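Local coordinates for protein BvnE (Penicillium brevicompactum, PDB 6U9I) that acts as a stereoselective semipinacolase in fungal brevianamide assembly, probably catalysing a semipinacol-type rearrangement of a biosynthetic intermediate, at residues 77-83 and 100-106; 107-112 and 144-148. One frame throughout, in Å; residues are numbered along the deposited sequence.

Contact 1 of 2, residues 77-83 and 100-106; sequences NFNLALM and HLASYAE
Residues 77-83 and 100-106 form a regular antiparallel strand pair in the curved mixed sheet, strand 78-82 lying along strand 96-107. The axes approach to 4.6 Å at 175°, and residues 79-81 and 100-106 have extended backbones. Hydrogen-bonded pairs (Asn79-Tyr104, Ala81-Ala102) take turns with non-hydrogen-bonded ones (Leu80-Ser103, Leu82-Leu101), the hallmark of antiparallel pairing. Asn79 N to Tyr104 O is 2.7 Å and Ala102 N to Ala81 O 2.8 Å; CA-H...O contacts such as Ser103 CA to Asn79 O (3.2 Å) fill the gaps. Asn79, Ala81, Ala102 and Tyr104 share one face, where a water joins Asn79 ND2 (2.6 Å) to Ala102 O (2.9 Å); Leu80 and Ser103 take the other, and Leu82 and Leu101 diverge. Met83 N donates to His100 O (2.8 Å) just past strand 78-82. Its m,m,m side chain folds back, making a CH-pi contact (CG 3.6 Å from the His100 ring centroid, over the face) and an apolar one (SD to Ala102 CB, 3.6 Å). At the opposite end, where the chain turns a corner, Asn77 ND2 donates to Glu106 OE1 (2.5 Å). Leu80 and Leu101 pack on Leu26 of helix 14-31, while strand 110-122 flanks 96-107, its Glu115 and Tyr116 bonding the His100 and Ser103 side chains.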
loop_
_atom_site.group_PDB
_atom_site.type_symbol
_atom_site.label_atom_id
_atom_site.label_comp_id
_atom_site.label_asym_id
_atom_site.label_seq_id
_atom_site.Cartn_x
_atom_site.Cartn_y
_atom_site.Cartn_z
ATOM N N ASN A 77 4.399 -13.685 -20.304
ATOM C CA ASN A 77 3.117 -14.013 -19.673
ATOM C C ASN A 77 2.870 -13.155 -18.435
ATOM O O ASN A 77 2.434 -13.640 -17.387
ATOM C CB ASN A 77 3.041 -15.500 -19.337
ATOM C CG ASN A 77 3.087 -16.356 -20.574
ATOM O OD1 ASN A 77 2.483 -16.015 -21.593
ATOM N ND2 ASN A 77 3.827 -17.454 -20.512
ATOM N N PHE A 78 3.160 -11.866 -18.570
ATOM C CA PHE A 78 2.952 -10.913 -17.487
ATOM C C PHE A 78 1.469 -10.739 -17.198
ATOM O O PHE A 78 0.645 -10.645 -18.115
ATOM C CB PHE A 78 3.564 -9.568 -17.865
ATOM C CG PHE A 78 3.347 -8.477 -16.841
ATOM C CD1 PHE A 78 4.126 -8.419 -15.692
ATOM C CD2 PHE A 78 2.380 -7.497 -17.043
ATOM C CE1 PHE A 78 3.936 -7.402 -14.751
ATOM C CE2 PHE A 78 2.187 -6.477 -16.111
ATOM C CZ PHE A 78 2.966 -6.436 -14.965
ATOM N N ASN A 79 1.128 -10.672 -15.915
ATOM C CA ASN A 79 -0.226 -10.316 -15.524
ATOM C C ASN A 79 -0.174 -9.453 -14.276
ATOM O O ASN A 79 0.565 -9.753 -13.337
ATOM C CB ASN A 79 -1.099 -11.541 -15.258
ATOM C CG ASN A 79 -2.521 -11.156 -14.869
ATOM O OD1 ASN A 79 -3.316 -10.717 -15.708
ATOM N ND2 ASN A 79 -2.837 -11.285 -13.593
ATOM N N LEU A 80 -0.954 -8.376 -14.286
ATOM C CA LEU A 80 -1.113 -7.493 -13.135
ATOM C C LEU A 80 -2.604 -7.388 -12.857
ATOM O O LEU A 80 -3.385 -7.131 -13.778
ATOM C CB LEU A 80 -0.507 -6.113 -13.416
ATOM C CG LEU A 80 -0.528 -5.083 -12.290
ATOM C CD1 LEU A 80 0.305 -5.565 -11.119
ATOM C CD2 LEU A 80 0.005 -3.743 -12.809
ATOM N N ALA A 81 -3.003 -7.601 -11.605
ATOM C CA ALA A 81 -4.426 -7.694 -11.319
ATOM C C ALA A 81 -4.680 -7.351 -9.865
ATOM O O ALA A 81 -3.797 -7.475 -9.015
ATOM C CB ALA A 81 -4.962 -9.100 -11.629
ATOM N N LEU A 82 -5.915 -6.941 -9.584
ATOM C CA LEU A 82 -6.317 -6.773 -8.195
ATOM C C LEU A 82 -6.099 -8.075 -7.429
ATOM O O LEU A 82 -6.325 -9.169 -7.961
ATOM C CB LEU A 82 -7.788 -6.343 -8.116
ATOM C CG LEU A 82 -8.004 -4.856 -8.430
ATOM C CD1 LEU A 82 -9.411 -4.598 -8.953
ATOM C CD2 LEU A 82 -7.716 -3.994 -7.196
ATOM N N MET A 83 -5.608 -7.947 -6.186
ATOM C CA MET A 83 -5.465 -9.090 -5.293
ATOM C C MET A 83 -6.818 -9.775 -5.135
ATOM O O MET A 83 -7.862 -9.144 -5.306
ATOM C CB MET A 83 -4.940 -8.646 -3.925
ATOM C CG MET A 83 -3.444 -8.283 -3.931
ATOM S SD MET A 83 -2.415 -9.758 -3.898
ATOM C CE MET A 83 -2.602 -10.295 -2.181
ATOM N N HIS A 100 -4.667 -2.695 -4.310
ATOM C CA HIS A 100 -3.841 -3.781 -3.803
ATOM C C HIS A 100 -3.718 -4.807 -4.924
ATOM O O HIS A 100 -4.720 -5.391 -5.336
ATOM C CB HIS A 100 -4.516 -4.365 -2.564
ATOM C CG HIS A 100 -3.665 -5.307 -1.778
ATOM N ND1 HIS A 100 -4.193 -6.128 -0.804
ATOM C CD2 HIS A 100 -2.334 -5.562 -1.810
ATOM C CE1 HIS A 100 -3.222 -6.851 -0.268
ATOM N NE2 HIS A 100 -2.084 -6.527 -0.860
ATOM N N LEU A 101 -2.501 -5.009 -5.436
ATOM C CA LEU A 101 -2.285 -5.721 -6.690
ATOM C C LEU A 101 -1.338 -6.897 -6.516
ATOM O O LEU A 101 -0.436 -6.876 -5.676
ATOM C CB LEU A 101 -1.688 -4.802 -7.770
ATOM C CG LEU A 101 -2.466 -3.541 -8.149
ATOM C CD1 LEU A 101 -1.696 -2.730 -9.199
ATOM C CD2 LEU A 101 -3.875 -3.862 -8.644
ATOM N N ALA A 102 -1.531 -7.905 -7.364
ATOM C CA ALA A 102 -0.601 -9.013 -7.520
ATOM C C ALA A 102 -0.053 -9.006 -8.939
ATOM O O ALA A 102 -0.801 -8.786 -9.900
ATOM C CB ALA A 102 -1.294 -10.358 -7.253
ATOM N N SER A 103 1.248 -9.246 -9.072
ATOM C CA SER A 103 1.862 -9.404 -10.382
ATOM C C SER A 103 2.303 -10.850 -10.572
ATOM O O SER A 103 2.618 -11.558 -9.611
ATOM C CB SER A 103 3.060 -8.460 -10.566
ATOM O OG SER A 103 4.101 -8.796 -9.668
ATOM N N TYR A 104 2.304 -11.285 -11.826
ATOM C CA TYR A 104 2.811 -12.595 -12.196
ATOM C C TYR A 104 3.562 -12.456 -13.507
ATOM O O TYR A 104 3.105 -11.759 -14.420
ATOM C CB TYR A 104 1.665 -13.616 -12.332
ATOM C CG TYR A 104 2.065 -14.931 -12.978
ATOM C CD1 TYR A 104 2.160 -15.055 -14.363
ATOM C CD2 TYR A 104 2.339 -16.051 -12.203
ATOM C CE1 TYR A 104 2.531 -16.253 -14.957
ATOM C CE2 TYR A 104 2.701 -17.255 -12.791
ATOM C CZ TYR A 104 2.795 -17.348 -14.168
ATOM O OH TYR A 104 3.158 -18.542 -14.761
ATOM N N ALA A 105 4.706 -13.126 -13.603
ATOM C CA ALA A 105 5.416 -13.197 -14.871
ATOM C C ALA A 105 6.345 -14.400 -14.838
ATOM O O ALA A 105 6.561 -15.018 -13.793
ATOM C CB ALA A 105 6.193 -11.916 -15.160
ATOM N N GLU A 106 6.889 -14.726 -16.006
ATOM C CA GLU A 106 7.787 -15.859 -16.170
ATOM C C GLU A 106 9.124 -15.324 -16.651
ATOM O O GLU A 106 9.191 -14.633 -17.675
ATOM C CB GLU A 106 7.201 -16.885 -17.148
ATOM C CG GLU A 106 6.020 -17.658 -16.564
ATOM C CD GLU A 106 5.088 -18.253 -17.615
ATOM O OE1 GLU A 106 5.464 -18.291 -18.807
ATOM O OE2 GLU A 106 3.970 -18.681 -17.247
HETATM O O HOH W 1 -1.674 -11.206 -11.218
#

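Contact 2 of 2, residues 107-112 and 144-148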
loop_
_atom_site.group_PDB
_atom_site.type_symbol
_atom_site.label_atom_id
_atom_site.label_comp_id
_atom_site.label_asym_id
_atom_site.label_seq_id
_atom_site.Cartn_x
_atom_site.Cartn_y
_atom_site.Cartn_z
ATOM N N ALA A 107 10.172 -15.604 -15.894
ATOM C CA ALA A 107 11.510 -15.114 -16.182
ATOM C C ALA A 107 12.456 -16.303 -16.341
ATOM O O ALA A 107 12.062 -17.458 -16.171
ATOM C CB ALA A 107 11.971 -14.161 -15.078
ATOM N N ALA A 108 13.715 -16.015 -16.686
ATOM C CA ALA A 108 14.689 -17.092 -16.833
ATOM C C ALA A 108 14.890 -17.827 -15.513
ATOM O O ALA A 108 14.977 -19.060 -15.488
ATOM C CB ALA A 108 16.017 -16.541 -17.355
ATOM N N CYS A 109 14.935 -17.093 -14.401
ATOM C CA CYS A 109 15.127 -17.705 -13.090
ATOM C C CYS A 109 13.864 -18.352 -12.538
ATOM O O CYS A 109 13.891 -18.855 -11.411
ATOM C CB CYS A 109 15.645 -16.669 -12.084
ATOM S SG CYS A 109 14.418 -15.436 -11.554
ATOM N N GLY A 110 12.763 -18.360 -13.291
ATOM C CA GLY A 110 11.521 -18.944 -12.831
ATOM C C GLY A 110 10.422 -17.899 -12.714
ATOM O O GLY A 110 10.420 -16.892 -13.432
ATOM N N LEU A 111 9.497 -18.145 -11.790
ATOM C CA LEU A 111 8.330 -17.286 -11.636
ATOM C C LEU A 111 8.674 -15.984 -10.927
ATOM O O LEU A 111 9.509 -15.947 -10.017
ATOM C CB LEU A 111 7.237 -18.011 -10.858
ATOM C CG LEU A 111 6.662 -19.243 -11.549
ATOM C CD1 LEU A 111 5.473 -19.767 -10.779
ATOM C CD2 LEU A 111 6.276 -18.899 -12.978
ATOM N N TYR A 112 8.017 -14.912 -11.355
ATOM C CA TYR A 112 8.031 -13.629 -10.661
ATOM C C TYR A 112 6.624 -13.393 -10.131
ATOM O O TYR A 112 5.676 -13.307 -10.917
ATOM C CB TYR A 112 8.453 -12.505 -11.603
ATOM C CG TYR A 112 8.327 -11.123 -11.002
ATOM C CD1 TYR A 112 9.307 -10.624 -10.153
ATOM C CD2 TYR A 112 7.231 -10.315 -11.287
ATOM C CE1 TYR A 112 9.206 -9.356 -9.603
ATOM C CE2 TYR A 112 7.117 -9.047 -10.740
ATOM C CZ TYR A 112 8.104 -8.576 -9.895
ATOM O OH TYR A 112 7.997 -7.314 -9.347
ATOM N N PHE A 144 14.230 -11.569 -5.449
ATOM C CA PHE A 144 14.191 -11.787 -6.890
ATOM C C PHE A 144 15.453 -11.261 -7.565
ATOM O O PHE A 144 15.928 -11.857 -8.539
ATOM C CB PHE A 144 12.944 -11.148 -7.502
ATOM C CG PHE A 144 12.765 -11.461 -8.964
ATOM C CD1 PHE A 144 12.196 -12.663 -9.366
ATOM C CD2 PHE A 144 13.170 -10.556 -9.934
ATOM C CE1 PHE A 144 12.033 -12.959 -10.711
ATOM C CE2 PHE A 144 13.010 -10.840 -11.277
ATOM C CZ PHE A 144 12.443 -12.043 -11.668
ATOM N N ALA A 145 16.016 -10.160 -7.060
ATOM C CA ALA A 145 17.295 -9.693 -7.579
ATOM C C ALA A 145 18.386 -10.733 -7.358
ATOM O O ALA A 145 19.197 -10.993 -8.254
ATOM C CB ALA A 145 17.674 -8.362 -6.926
ATOM N N GLU A 146 18.409 -11.348 -6.170
ATOM C CA GLU A 146 19.345 -12.437 -5.897
ATOM C C GLU A 146 19.145 -13.594 -6.869
ATOM O O GLU A 146 20.110 -14.088 -7.466
ATOM C CB GLU A 146 19.177 -12.921 -4.454
ATOM C CG GLU A 146 19.426 -11.864 -3.389
ATOM C CD GLU A 146 18.915 -12.283 -2.013
ATOM O OE1 GLU A 146 19.078 -11.499 -1.053
ATOM O OE2 GLU A 146 18.348 -13.392 -1.892
ATOM N N ARG A 147 17.896 -14.050 -7.030
ATOM C CA ARG A 147 17.619 -15.175 -7.923
ATOM C C ARG A 147 18.052 -14.889 -9.354
ATOM O O ARG A 147 18.472 -15.806 -10.070
ATOM C CB ARG A 147 16.131 -15.525 -7.909
ATOM C CG ARG A 147 15.625 -16.138 -6.633
ATOM C CD ARG A 147 14.107 -16.149 -6.639
ATOM N NE ARG A 147 13.592 -16.807 -7.837
ATOM C CZ ARG A 147 12.370 -16.628 -8.323
ATOM N NH1 ARG A 147 11.529 -15.794 -7.720
ATOM N NH2 ARG A 147 11.991 -17.273 -9.416
ATOM N N GLN A 148 17.945 -13.639 -9.777
ATOM C CA GLN A 148 18.313 -13.247 -11.112
ATOM C C GLN A 148 19.820 -13.227 -11.250
ATOM O O GLN A 148 20.334 -13.711 -12.248
ATOM C CB GLN A 148 17.671 -11.920 -11.531
ATOM C CG GLN A 148 16.263 -12.021 -12.097
ATOM C CD GLN A 148 15.976 -10.956 -13.137
ATOM O OE1 GLN A 148 16.302 -9.786 -12.930
ATOM N NE2 GLN A 148 15.379 -11.361 -14.279
HETATM O O HOH W 2 14.984 -19.230 -8.955
#
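A tight two-residue beta hairpin, joining strands 96-107 and 110-122, is here clasped by the C-terminal helix 138-150. Its type I turn runs from Ala107 to Gly110 and is closed by Gly110 N to Ala107 O (3.1 Å) and Ala107 N to Gly110 O (2.8 Å). The backbone angles of Gly110, 117/-151°, would jam a CB against the preceding carbonyl, so glycine suits this position. Arg147 supplies the polar half of the contact: NH2 donates to Cys109 O (3.2 Å) and to Leu111 O (2.9 Å), and NH1 also reaches Leu111 O (3.1 Å). A water bridges Cys109 O (2.7 Å) and Arg147 NE (3.0 Å). One guanidinium thus gathers two backbone carbonyls, one in the turn and one just past it, while Cys109 SG lies over its face, 3.7 Å from Arg147 NH2. Phe144, one helical turn earlier, supplies the apolar half. The edge of Tyr112 points at its face in a T-shaped pair, with centroids 4.8 Å apart and planes at 73°. Cys109 SG comes 3.5 Å from Phe144 CE1 in an oblique sulfur-aromatic contact, and Ala107 CB is 4.0 Å from Phe144 CZ. Strand 110-112 and helix 144-148 run at 155° with axes 10.5 Å apart, a spacing bridged by side chains, so that the C-terminal helix closes over a two-residue hairpin, consistent with an NTF2-like (SnoaL-like) alpha+beta fold.

Strand 96-107 leads from contact 1 straight into the hairpin of contact 2, and the two meet at Ala105 O and Tyr112 N, 2.8 Å apart, a probable hydrogen bond between neighbouring strands of one sheet. Both are partly buried, but contact 1 lies about 10 Å from the chain centre and contact 2 about 20 Å, out at the hairpin tip. Their chemistry differs accordingly: contact 1 buries 724 Å² and is held mainly by main-chain hydrogen bonds, with side-chain contacts at both ends, whereas contact 2 buries 343 Å² and depends on side chains of a helix, an arginine reaching carbonyls and a phenylalanine meeting tyrosine and cysteine. Leu111, packed on Tyr104 and Glu106, also joins the two.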